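Local coordinates for zinc-binding protein TroA (Treponema pallidum, PDB 1K0F) that binds zinc with high affinity in the periplasm and delivers it to the membrane permease of the TroABC ABC transporter for import, at residues A[59-64]-A[96-101]; A[100-105]-A[168-173]. One frame throughout, in Å; residues are numbered along the deposited sequence.

Interaction 1. Residues A[59-64]-A[96-101]; sequences GLHLET and EAEFDP
L62 and L60 reach the ring of P101 through different torsions. In L62, CG stands anti to the backbone N (chi1 175°), and CB and CD1 both come against the proline; L62 CB lies 3.6 Å from P101 CB. L60 instead carries CG anti to its carbonyl carbon (chi1 -57°). Its CB meets the same methylene, L60 CB to P101 CB being 3.5 Å, while L60 CD1 runs on past P101 CA to the carbonyl oxygen of D100, 3.8 Å away. P101 is thus gripped at CB by two leucines, an apolar contact with no hydrogen bond between the segments. The residues 59-64 belong to the loop that follows strand 54-57 of the four-stranded parallel sheet, and 96-101 includes strand 98-99 of the small antiparallel pair with 93-94 and runs on toward the zinc ligand H102; the contact joins the two. Further out, the E98 chain bends at chi2 (77°) and brings OE2 to the edge of the H61 ring, near its plane, 3.1 Å from H61 CD2. The other end of the segment is tied down by N58, whose ND2 bonds to P101 O.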
ATOM      1  N   GLY A  59      10.546  -1.712   3.075  1.00 20.62           N
ATOM      2  CA  GLY A  59      11.319  -2.693   3.795  1.00 19.60           C
ATOM      3  C   GLY A  59      10.356  -3.862   3.716  1.00 19.62           C
ATOM      4  O   GLY A  59       9.622  -3.979   2.729  1.00 18.99           O
ATOM      5  N   LEU A  60      10.315  -4.704   4.738  1.00 19.02           N
ATOM      6  CA  LEU A  60       9.408  -5.838   4.726  1.00 20.40           C
ATOM      7  C   LEU A  60       9.381  -6.507   3.353  1.00 22.81           C
ATOM      8  O   LEU A  60       8.361  -7.029   2.910  1.00 22.45           O
ATOM      9  CB  LEU A  60       8.005  -5.384   5.121  1.00 17.79           C
ATOM     10  CG  LEU A  60       7.903  -4.693   6.485  1.00 16.70           C
ATOM     11  CD1 LEU A  60       6.453  -4.674   6.920  1.00 17.48           C
ATOM     12  CD2 LEU A  60       8.757  -5.429   7.520  1.00 18.47           C
ATOM     13  N   HIS A  61      10.522  -6.479   2.677  1.00 26.20           N
ATOM     14  CA  HIS A  61      10.649  -7.092   1.365  1.00 30.81           C
ATOM     15  C   HIS A  61       9.538  -6.705   0.401  1.00 33.16           C
ATOM     16  O   HIS A  61       9.076  -7.527  -0.392  1.00 35.51           O
ATOM     17  CB  HIS A  61      10.684  -8.611   1.508  1.00 33.48           C
ATOM     18  CG  HIS A  61      10.993  -9.329   0.230  1.00 34.80           C
ATOM     19  ND1 HIS A  61      12.140  -9.094  -0.497  1.00 35.52           N
ATOM     20  CD2 HIS A  61      10.304 -10.274  -0.450  1.00 34.94           C
ATOM     21  CE1 HIS A  61      12.146  -9.865  -1.569  1.00 35.81           C
ATOM     22  NE2 HIS A  61      11.041 -10.589  -1.564  1.00 35.93           N
ATOM     23  N   LEU A  62       9.101  -5.458   0.450  1.00 34.57           N
ATOM     24  CA  LEU A  62       8.044  -5.033  -0.456  1.00 35.52           C
ATOM     25  C   LEU A  62       8.614  -4.858  -1.853  1.00 36.53           C
ATOM     26  O   LEU A  62       8.219  -5.542  -2.794  1.00 36.47           O
ATOM     27  CB  LEU A  62       7.424  -3.717   0.011  1.00 32.41           C
ATOM     28  CG  LEU A  62       6.401  -3.189  -0.982  1.00 28.92           C
ATOM     29  CD1 LEU A  62       5.113  -3.950  -0.808  1.00 27.94           C
ATOM     30  CD2 LEU A  62       6.191  -1.709  -0.784  1.00 30.38           C
ATOM     31  N   GLU A  63       9.553  -3.928  -1.962  1.00 39.11           N
ATOM     32  CA  GLU A  63      10.216  -3.598  -3.215  1.00 41.11           C
ATOM     33  C   GLU A  63      11.237  -4.656  -3.622  1.00 43.72           C
ATOM     34  O   GLU A  63      12.350  -4.341  -4.037  1.00 44.50           O
ATOM     35  CB  GLU A  63      10.896  -2.235  -3.064  1.00 40.32           C
ATOM     36  CG  GLU A  63       9.916  -1.104  -2.756  1.00 40.91           C
ATOM     37  CD  GLU A  63       9.857  -0.730  -1.279  1.00 39.36           C
ATOM     38  OE1 GLU A  63      10.183  -1.574  -0.414  1.00 38.28           O
ATOM     39  OE2 GLU A  63       9.476   0.421  -0.984  1.00 40.23           O
ATOM     40  N   THR A  64      10.828  -5.914  -3.504  1.00 46.77           N
ATOM     41  CA  THR A  64      11.653  -7.074  -3.838  1.00 49.81           C
ATOM     42  C   THR A  64      12.832  -6.853  -4.784  1.00 51.73           C
ATOM     43  O   THR A  64      13.960  -7.247  -4.484  1.00 51.29           O
ATOM     44  CB  THR A  64      10.779  -8.190  -4.440  1.00 50.22           C
ATOM     45  OG1 THR A  64      10.174  -7.716  -5.653  1.00 51.10           O
ATOM     46  CG2 THR A  64       9.687  -8.598  -3.458  1.00 50.04           C
ATOM     47  N   GLU A  96       5.212 -18.407   7.506  1.00 69.72           N
ATOM     48  CA  GLU A  96       6.332 -18.110   8.393  1.00 69.45           C
ATOM     49  C   GLU A  96       7.574 -17.696   7.617  1.00 68.38           C
ATOM     50  O   GLU A  96       8.526 -17.173   8.193  1.00 68.77           O
ATOM     51  CB  GLU A  96       6.664 -19.331   9.256  1.00 70.49           C
ATOM     52  CG  GLU A  96       5.503 -19.834  10.099  1.00 73.01           C
ATOM     53  CD  GLU A  96       4.700 -20.926   9.410  1.00 74.93           C
ATOM     54  OE1 GLU A  96       3.742 -20.594   8.670  1.00 76.99           O
ATOM     55  OE2 GLU A  96       5.023 -22.117   9.609  1.00 74.25           O
ATOM     56  N   ALA A  97       7.559 -17.924   6.309  1.00 67.44           N
ATOM     57  CA  ALA A  97       8.697 -17.588   5.466  1.00 66.87           C
ATOM     58  C   ALA A  97       8.684 -16.116   5.070  1.00 65.93           C
ATOM     59  O   ALA A  97       9.728 -15.458   5.041  1.00 66.23           O
ATOM     60  CB  ALA A  97       8.692 -18.470   4.217  1.00 67.18           C
ATOM     61  N   GLU A  98       7.492 -15.603   4.777  1.00 63.93           N
ATOM     62  CA  GLU A  98       7.336 -14.216   4.358  1.00 60.50           C
ATOM     63  C   GLU A  98       6.779 -13.288   5.429  1.00 57.87           C
ATOM     64  O   GLU A  98       6.205 -13.726   6.423  1.00 58.45           O
ATOM     65  CB  GLU A  98       6.429 -14.151   3.130  1.00 61.48           C
ATOM     66  CG  GLU A  98       6.805 -13.056   2.154  1.00 63.33           C
ATOM     67  CD  GLU A  98       8.012 -13.427   1.327  1.00 63.32           C
ATOM     68  OE1 GLU A  98       8.467 -14.584   1.454  1.00 62.17           O
ATOM     69  OE2 GLU A  98       8.492 -12.571   0.553  1.00 63.74           O
ATOM     70  N   PHE A  99       6.952 -11.993   5.201  1.00 55.13           N
ATOM     71  CA  PHE A  99       6.476 -10.953   6.108  1.00 52.48           C
ATOM     72  C   PHE A  99       5.631  -9.971   5.295  1.00 49.51           C
ATOM     73  O   PHE A  99       6.169  -9.125   4.580  1.00 50.16           O
ATOM     74  CB  PHE A  99       7.663 -10.208   6.736  1.00 53.76           C
ATOM     75  CG  PHE A  99       7.970 -10.616   8.152  1.00 54.20           C
ATOM     76  CD1 PHE A  99       6.959 -11.064   9.000  1.00 54.06           C
ATOM     77  CD2 PHE A  99       9.274 -10.560   8.637  1.00 55.20           C
ATOM     78  CE1 PHE A  99       7.244 -11.442  10.314  1.00 54.54           C
ATOM     79  CE2 PHE A  99       9.568 -10.939   9.954  1.00 56.15           C
ATOM     80  CZ  PHE A  99       8.548 -11.382  10.791  1.00 54.74           C
ATOM     81  N   ASP A 100       4.312 -10.100   5.402  1.00 44.68           N
ATOM     82  CA  ASP A 100       3.385  -9.227   4.686  1.00 38.51           C
ATOM     83  C   ASP A 100       3.871  -7.785   4.787  1.00 34.36           C
ATOM     84  O   ASP A 100       3.863  -7.187   5.856  1.00 33.34           O
ATOM     85  CB  ASP A 100       1.985  -9.364   5.292  1.00 39.36           C
ATOM     86  CG  ASP A 100       0.893  -8.775   4.405  1.00 39.59           C
ATOM     87  OD1 ASP A 100       1.182  -8.418   3.248  1.00 40.66           O
ATOM     88  OD2 ASP A 100      -0.264  -8.667   4.875  1.00 39.64           O
ATOM     89  N   PRO A 101       4.313  -7.219   3.658  1.00 30.50           N
ATOM     90  CA  PRO A 101       4.820  -5.842   3.604  1.00 28.32           C
ATOM     91  C   PRO A 101       3.782  -4.737   3.437  1.00 26.83           C
ATOM     92  O   PRO A 101       4.132  -3.558   3.463  1.00 27.13           O
ATOM     93  CB  PRO A 101       5.794  -5.875   2.437  1.00 27.88           C
ATOM     94  CG  PRO A 101       5.308  -6.997   1.556  1.00 26.80           C
ATOM     95  CD  PRO A 101       4.377  -7.873   2.343  1.00 28.36           C
TER

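Interaction 2. Residues A[100-105]-A[168-173]; sequences DPHVWF and HDAFGY
F105 and F171 form an offset stack across the two segments, with ring centroids 4.4 Å apart and planes inclined by 21°; F171 CE2 sits over one face of the F105 ring, toward its rim, and W104 NE1 over the opposite face. Y173 points CG anti to its carbonyl carbon (chi1 -63°), which lays its ring beneath V103: V103 CA stands almost over the ring centre, 4.2 Å from the centroid, in a CH-pi contact, while V103 CG1 touches CZ and CE1. A second CH-pi contact comes from A170 CB, over one face of the H102 imidazole at 3.7 Å from its centroid.

The polar contact across the segments runs from the phenol OH of Y173 to D100 O, but the separation is implausibly short and the geometry of this bond is doubtful. Within 100-105, D100 turns CG anti to its own N and offers OD1 to H102 ND1, 2.8 Å away and nearly straight at 170°, with OD1 in the imidazole plane. This second-shell carboxylate fixes the rotation of H102 and probably makes its ring a stronger electron donor.

NE2 of H102 lies 3.7 Å from NE2 of H168, close but not bonded to it, the two rings meeting obliquely. H168 NE2 makes a weak hydrogen bond to D248 OD1, and E217 accepts from H168 ND1. H102 and H168 are two of the four zinc ligands, joined by H37 and D248; in this zinc-free protein the four donors face one vacant point, consistent with its closed conformation.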
ATOM      1  N   ASP A 100       4.312 -10.100   5.402  1.00 44.68           N
ATOM      2  CA  ASP A 100       3.385  -9.227   4.686  1.00 38.51           C
ATOM      3  C   ASP A 100       3.871  -7.785   4.787  1.00 34.36           C
ATOM      4  O   ASP A 100       3.863  -7.187   5.856  1.00 33.34           O
ATOM      5  CB  ASP A 100       1.985  -9.364   5.292  1.00 39.36           C
ATOM      6  CG  ASP A 100       0.893  -8.775   4.405  1.00 39.59           C
ATOM      7  OD1 ASP A 100       1.182  -8.418   3.248  1.00 40.66           O
ATOM      8  OD2 ASP A 100      -0.264  -8.667   4.875  1.00 39.64           O
ATOM      9  N   PRO A 101       4.313  -7.219   3.658  1.00 30.50           N
ATOM     10  CA  PRO A 101       4.820  -5.842   3.604  1.00 28.32           C
ATOM     11  C   PRO A 101       3.782  -4.737   3.437  1.00 26.83           C
ATOM     12  O   PRO A 101       4.132  -3.558   3.463  1.00 27.13           O
ATOM     13  CB  PRO A 101       5.794  -5.875   2.437  1.00 27.88           C
ATOM     14  CG  PRO A 101       5.308  -6.997   1.556  1.00 26.80           C
ATOM     15  CD  PRO A 101       4.377  -7.873   2.343  1.00 28.36           C
ATOM     16  N   HIS A 102       2.518  -5.110   3.280  1.00 24.79           N
ATOM     17  CA  HIS A 102       1.453  -4.135   3.077  1.00 22.81           C
ATOM     18  C   HIS A 102       0.897  -3.560   4.360  1.00 20.56           C
ATOM     19  O   HIS A 102      -0.313  -3.510   4.555  1.00 17.26           O
ATOM     20  CB  HIS A 102       0.348  -4.775   2.259  1.00 24.71           C
ATOM     21  CG  HIS A 102       0.841  -5.420   1.005  1.00 28.49           C
ATOM     22  ND1 HIS A 102       1.332  -6.708   0.973  1.00 29.84           N
ATOM     23  CD2 HIS A 102       0.953  -4.943  -0.258  1.00 28.86           C
ATOM     24  CE1 HIS A 102       1.723  -6.998  -0.255  1.00 31.74           C
ATOM     25  NE2 HIS A 102       1.502  -5.944  -1.023  1.00 31.17           N
ATOM     26  N   VAL A 103       1.797  -3.096   5.211  1.00 20.74           N
ATOM     27  CA  VAL A 103       1.442  -2.529   6.503  1.00 24.27           C
ATOM     28  C   VAL A 103       0.756  -1.164   6.439  1.00 25.41           C
ATOM     29  O   VAL A 103       0.145  -0.716   7.406  1.00 25.40           O
ATOM     30  CB  VAL A 103       2.694  -2.412   7.388  1.00 24.64           C
ATOM     31  CG1 VAL A 103       3.266  -3.799   7.660  1.00 23.55           C
ATOM     32  CG2 VAL A 103       3.723  -1.545   6.697  1.00 25.18           C
ATOM     33  N   TRP A 104       0.856  -0.500   5.299  1.00 26.92           N
ATOM     34  CA  TRP A 104       0.229   0.803   5.157  1.00 28.64           C
ATOM     35  C   TRP A 104      -1.279   0.642   5.081  1.00 30.21           C
ATOM     36  O   TRP A 104      -1.994   1.598   4.776  1.00 29.80           O
ATOM     37  CB  TRP A 104       0.712   1.482   3.886  1.00 29.02           C
ATOM     38  CG  TRP A 104       0.498   0.634   2.703  1.00 27.17           C
ATOM     39  CD1 TRP A 104      -0.674   0.443   2.029  1.00 25.29           C
ATOM     40  CD2 TRP A 104       1.473  -0.185   2.062  1.00 26.37           C
ATOM     41  NE1 TRP A 104      -0.486  -0.448   1.002  1.00 26.00           N
ATOM     42  CE2 TRP A 104       0.823  -0.849   0.998  1.00 26.30           C
ATOM     43  CE3 TRP A 104       2.834  -0.418   2.280  1.00 25.46           C
ATOM     44  CZ2 TRP A 104       1.490  -1.734   0.155  1.00 25.53           C
ATOM     45  CZ3 TRP A 104       3.498  -1.301   1.444  1.00 24.61           C
ATOM     46  CH2 TRP A 104       2.824  -1.947   0.393  1.00 25.13           C
ATOM     47  N   PHE A 105      -1.759  -0.573   5.319  1.00 32.66           N
ATOM     48  CA  PHE A 105      -3.191  -0.808   5.284  1.00 34.84           C
ATOM     49  C   PHE A 105      -3.742  -0.943   6.693  1.00 36.44           C
ATOM     50  O   PHE A 105      -4.938  -1.146   6.887  1.00 37.76           O
ATOM     51  CB  PHE A 105      -3.528  -2.024   4.428  1.00 34.37           C
ATOM     52  CG  PHE A 105      -3.709  -1.688   2.971  1.00 34.27           C
ATOM     53  CD1 PHE A 105      -4.313  -0.493   2.595  1.00 34.14           C
ATOM     54  CD2 PHE A 105      -3.241  -2.543   1.980  1.00 33.77           C
ATOM     55  CE1 PHE A 105      -4.448  -0.154   1.248  1.00 33.97           C
ATOM     56  CE2 PHE A 105      -3.368  -2.217   0.636  1.00 32.05           C
ATOM     57  CZ  PHE A 105      -3.970  -1.017   0.266  1.00 33.98           C
ATOM     58  N   HIS A 168      -4.684  -8.940  -5.777  1.00 34.70           N
ATOM     59  CA  HIS A 168      -3.626  -9.704  -5.107  1.00 35.73           C
ATOM     60  C   HIS A 168      -3.666  -9.588  -3.572  1.00 35.98           C
ATOM     61  O   HIS A 168      -4.286  -8.676  -3.037  1.00 37.89           O
ATOM     62  CB  HIS A 168      -2.233  -9.331  -5.681  1.00 33.93           C
ATOM     63  CG  HIS A 168      -1.605  -8.106  -5.083  1.00 33.99           C
ATOM     64  ND1 HIS A 168      -2.196  -6.863  -5.134  1.00 34.90           N
ATOM     65  CD2 HIS A 168      -0.399  -7.923  -4.494  1.00 33.30           C
ATOM     66  CE1 HIS A 168      -1.383  -5.966  -4.602  1.00 32.77           C
ATOM     67  NE2 HIS A 168      -0.286  -6.583  -4.209  1.00 32.18           N
ATOM     68  N   ASP A 169      -3.019 -10.530  -2.881  1.00 36.53           N
ATOM     69  CA  ASP A 169      -2.978 -10.595  -1.409  1.00 36.13           C
ATOM     70  C   ASP A 169      -2.293  -9.397  -0.775  1.00 33.97           C
ATOM     71  O   ASP A 169      -1.227  -9.530  -0.166  1.00 34.03           O
ATOM     72  CB  ASP A 169      -2.252 -11.875  -0.967  1.00 40.93           C
ATOM     73  CG  ASP A 169      -3.035 -12.677   0.068  1.00 43.30           C
ATOM     74  OD1 ASP A 169      -4.150 -12.239   0.445  1.00 43.25           O
ATOM     75  OD2 ASP A 169      -2.526 -13.743   0.499  1.00 43.82           O
ATOM     76  N   ALA A 170      -2.928  -8.239  -0.882  1.00 30.95           N
ATOM     77  CA  ALA A 170      -2.362  -7.015  -0.350  1.00 29.37           C
ATOM     78  C   ALA A 170      -3.233  -6.340   0.694  1.00 28.67           C
ATOM     79  O   ALA A 170      -3.192  -5.126   0.833  1.00 29.85           O
ATOM     80  CB  ALA A 170      -2.087  -6.047  -1.491  1.00 29.39           C
ATOM     81  N   PHE A 171      -4.017  -7.103   1.436  1.00 28.23           N
ATOM     82  CA  PHE A 171      -4.860  -6.477   2.440  1.00 28.30           C
ATOM     83  C   PHE A 171      -4.927  -7.287   3.712  1.00 28.33           C
ATOM     84  O   PHE A 171      -5.853  -7.139   4.498  1.00 27.61           O
ATOM     85  CB  PHE A 171      -6.266  -6.250   1.889  1.00 28.08           C
ATOM     86  CG  PHE A 171      -6.314  -5.291   0.730  1.00 27.37           C
ATOM     87  CD1 PHE A 171      -6.218  -5.757  -0.576  1.00 26.87           C
ATOM     88  CD2 PHE A 171      -6.469  -3.929   0.941  1.00 26.60           C
ATOM     89  CE1 PHE A 171      -6.276  -4.881  -1.658  1.00 27.00           C
ATOM     90  CE2 PHE A 171      -6.529  -3.041  -0.138  1.00 27.67           C
ATOM     91  CZ  PHE A 171      -6.432  -3.519  -1.439  1.00 27.30           C
ATOM     92  N   GLY A 172      -3.939  -8.148   3.912  1.00 30.30           N
ATOM     93  CA  GLY A 172      -3.903  -8.966   5.112  1.00 32.70           C
ATOM     94  C   GLY A 172      -4.085  -8.145   6.383  1.00 34.28           C
ATOM     95  O   GLY A 172      -4.946  -8.465   7.213  1.00 35.68           O
ATOM     96  N   TYR A 173      -3.273  -7.097   6.547  1.00 33.12           N
ATOM     97  CA  TYR A 173      -3.378  -6.237   7.725  1.00 31.29           C
ATOM     98  C   TYR A 173      -4.711  -5.507   7.684  1.00 31.72           C
ATOM     99  O   TYR A 173      -5.312  -5.231   8.717  1.00 31.32           O
ATOM    100  CB  TYR A 173      -2.251  -5.214   7.759  1.00 27.36           C
ATOM    101  CG  TYR A 173      -0.873  -5.808   7.881  1.00 24.71           C
ATOM    102  CD1 TYR A 173      -0.086  -5.574   9.004  1.00 23.83           C
ATOM    103  CD2 TYR A 173      -0.318  -6.536   6.835  1.00 25.18           C
ATOM    104  CE1 TYR A 173       1.224  -6.040   9.073  1.00 23.07           C
ATOM    105  CE2 TYR A 173       0.985  -6.999   6.898  1.00 22.18           C
ATOM    106  CZ  TYR A 173       1.750  -6.752   8.009  1.00 22.07           C
ATOM    107  OH  TYR A 173       3.051  -7.199   8.033  1.00 24.73           O
TER

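Interactions 1 and 2 share D100 and P101 and have centres about 10 Å apart. On the shared chain, P101 faces the loop 59-64 while D100 directs its side chain to 168-173. Side chains also join the two directly: L62 CD1 packs 3.3 Å from W104 CH2, and L60 CD1 lies 3.4 Å from V103 CG1, so the apolar cluster of interaction 1 continues into 100-105. L62 also links interaction 1 to the zinc site, its CD1 packing 4.1 Å from H102 NE2 and its side chain coming within about 4 Å of that of H37.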